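Local atomic coordinates of putative outer membrane protein (LpxR) (Salmonella typhimurium, PDB entry 3FID), a protein that probably removes acyl chains from lipid A as a zinc-binding, lipopolysaccharide-modifying deacylase of the Salmonella outer membrane. Residues A[108-113]-A[134-139]. Sequence-based numbering, arbitrary orientation.
Sequences IGPDAG and QDQIEN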
loop_
_atom_site.group_PDB
_atom_site.type_symbol
_atom_site.label_atom_id
_atom_site.label_comp_id
_atom_site.label_asym_id
_atom_site.label_seq_id
_atom_site.Cartn_x
_atom_site.Cartn_y
_atom_site.Cartn_z
ATOM N N ILE A 108 14.324 -7.039 0.236
ATOM C CA ILE A 108 13.456 -8.002 -0.451
ATOM C C ILE A 108 14.300 -9.260 -0.616
ATOM O O ILE A 108 15.426 -9.182 -1.120
ATOM C CB ILE A 108 13.022 -7.479 -1.845
ATOM C CG1 ILE A 108 12.157 -6.207 -1.694
ATOM C CG2 ILE A 108 12.267 -8.547 -2.604
ATOM C CD1 ILE A 108 11.982 -5.397 -2.997
ATOM N N GLY A 109 13.766 -10.400 -0.199
ATOM C CA GLY A 109 14.519 -11.656 -0.239
ATOM C C GLY A 109 14.128 -12.517 0.935
ATOM O O GLY A 109 13.227 -12.147 1.704
ATOM N N PRO A 110 14.757 -13.700 1.082
ATOM C CA PRO A 110 14.463 -14.557 2.246
ATOM C C PRO A 110 14.579 -13.826 3.620
ATOM O O PRO A 110 13.809 -14.108 4.533
ATOM C CB PRO A 110 15.525 -15.655 2.130
ATOM C CG PRO A 110 15.784 -15.747 0.698
ATOM C CD PRO A 110 15.725 -14.338 0.163
ATOM N N ASP A 111 15.512 -12.886 3.741
ATOM C CA ASP A 111 15.712 -12.104 4.977
ATOM C C ASP A 111 14.493 -11.255 5.377
ATOM O O ASP A 111 14.366 -10.872 6.536
ATOM C CB ASP A 111 16.951 -11.203 4.864
ATOM C CG ASP A 111 18.256 -12.006 4.820
ATOM O OD1 ASP A 111 18.175 -13.261 4.790
ATOM O OD2 ASP A 111 19.339 -11.370 4.793
ATOM N N ALA A 112 13.588 -11.005 4.424
ATOM C CA ALA A 112 12.368 -10.248 4.724
ATOM C C ALA A 112 11.349 -11.067 5.515
ATOM O O ALA A 112 10.400 -10.527 6.078
ATOM C CB ALA A 112 11.763 -9.693 3.424
ATOM N N GLY A 113 11.531 -12.396 5.542
ATOM C CA GLY A 113 10.760 -13.295 6.429
ATOM C C GLY A 113 9.381 -13.716 5.943
ATOM O O GLY A 113 8.522 -14.112 6.746
ATOM N N GLN A 134 10.756 -21.920 -1.386
ATOM C CA GLN A 134 12.156 -22.349 -1.553
ATOM C C GLN A 134 12.788 -21.668 -2.761
ATOM O O GLN A 134 14.003 -21.519 -2.825
ATOM C CB GLN A 134 12.274 -23.907 -1.675
ATOM C CG GLN A 134 11.594 -24.524 -2.889
ATOM C CD GLN A 134 11.579 -26.076 -2.896
ATOM O OE1 GLN A 134 12.527 -26.731 -2.424
ATOM N NE2 GLN A 134 10.513 -26.658 -3.452
ATOM N N ASP A 135 11.951 -21.294 -3.730
ATOM C CA ASP A 135 12.420 -20.632 -4.950
ATOM C C ASP A 135 12.046 -19.133 -4.966
ATOM O O ASP A 135 11.854 -18.534 -6.029
ATOM C CB ASP A 135 11.872 -21.398 -6.183
ATOM C CG ASP A 135 12.619 -21.072 -7.460
ATOM O OD1 ASP A 135 13.813 -20.705 -7.389
ATOM O OD2 ASP A 135 12.003 -21.216 -8.540
ATOM N N GLN A 136 11.928 -18.527 -3.773
ATOM C CA GLN A 136 11.609 -17.088 -3.662
ATOM C C GLN A 136 12.686 -16.179 -4.259
ATOM O O GLN A 136 13.800 -16.630 -4.532
ATOM C CB GLN A 136 11.306 -16.715 -2.194
ATOM C CG GLN A 136 12.503 -16.732 -1.206
ATOM C CD GLN A 136 12.056 -16.323 0.189
ATOM O OE1 GLN A 136 11.563 -15.224 0.375
ATOM N NE2 GLN A 136 12.206 -17.222 1.167
ATOM N N ILE A 137 12.351 -14.899 -4.470
ATOM C CA ILE A 137 13.333 -13.895 -4.880
ATOM C C ILE A 137 14.471 -13.776 -3.861
ATOM O O ILE A 137 14.230 -13.701 -2.665
ATOM C CB ILE A 137 12.676 -12.492 -5.153
ATOM C CG1 ILE A 137 11.563 -12.612 -6.227
ATOM C CG2 ILE A 137 13.722 -11.451 -5.555
ATOM C CD1 ILE A 137 12.029 -13.081 -7.641
ATOM N N GLU A 138 15.706 -13.761 -4.352
ATOM C CA GLU A 138 16.904 -13.690 -3.501
ATOM C C GLU A 138 17.141 -12.298 -2.902
ATOM O O GLU A 138 16.646 -11.289 -3.440
ATOM C CB GLU A 138 18.124 -14.081 -4.319
ATOM C CG GLU A 138 18.597 -13.002 -5.280
ATOM C CD GLU A 138 19.755 -13.479 -6.177
ATOM O OE1 GLU A 138 20.098 -12.760 -7.131
ATOM O OE2 GLU A 138 20.287 -14.573 -5.939
ATOM N N ASN A 139 17.935 -12.244 -1.828
ATOM C CA ASN A 139 18.148 -11.017 -1.047
ATOM C C ASN A 139 18.712 -9.856 -1.860
ATOM O O ASN A 139 19.660 -10.029 -2.640
ATOM C CB ASN A 139 19.081 -11.263 0.147
ATOM C CG ASN A 139 18.426 -12.055 1.272
ATOM O OD1 ASN A 139 17.276 -11.813 1.632
ATOM N ND2 ASN A 139 19.175 -13.011 1.848
HETATM O O HOH W 1 11.026 -13.458 2.442
HETATM O O HOH W 2 11.406 -16.037 3.841
#
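Asn139 and Gln136 clasp the turn Gly109–Ala112 from the other arm of a long, helix-bearing loop in the LpxR beta-barrel, an example of how a loop between antiparallel barrel strands is closed at its base, where strand 97-108 ends and strand 140-157 begins. Among the polar contacts, Asp111 N, in the short 3-10 turn 110-112, donates directly to Asn139 OD1 at 3.0 Å, nearly straight (163°) and onto a lone pair in the amide plane. Asn139 CG lies anti to its own carbonyl carbon (chi1 -73°), beside the backbone N, and from there the amide reaches Asp111 N. The side chains of Asp111 and Asn139 cross at about a right angle, with carboxylate and amide planes 49° apart, while Asp111 OD2 bonds to the hydroxyl of Tyr141. Water extends the grip of Gln136: one molecule bridges OE1 and the carbonyl of Gly109, and NE2 donates to a second that is linked to Pro110 O by a longer bond. Van der Waals packing lays the Gln136 amide against Pro110, CD lying 3.6 Å from the proline CA, and a loose apolar contact brings Ile108 CG2 toward Ile137 CG2. The backbones themselves meet through CA-H...O contacts: Asn139 CA faces Ile108 O, and Gly109 sits where a beta carbon would collide with Asn139 OD1, its own CA 3.2 Å from Ile137 O.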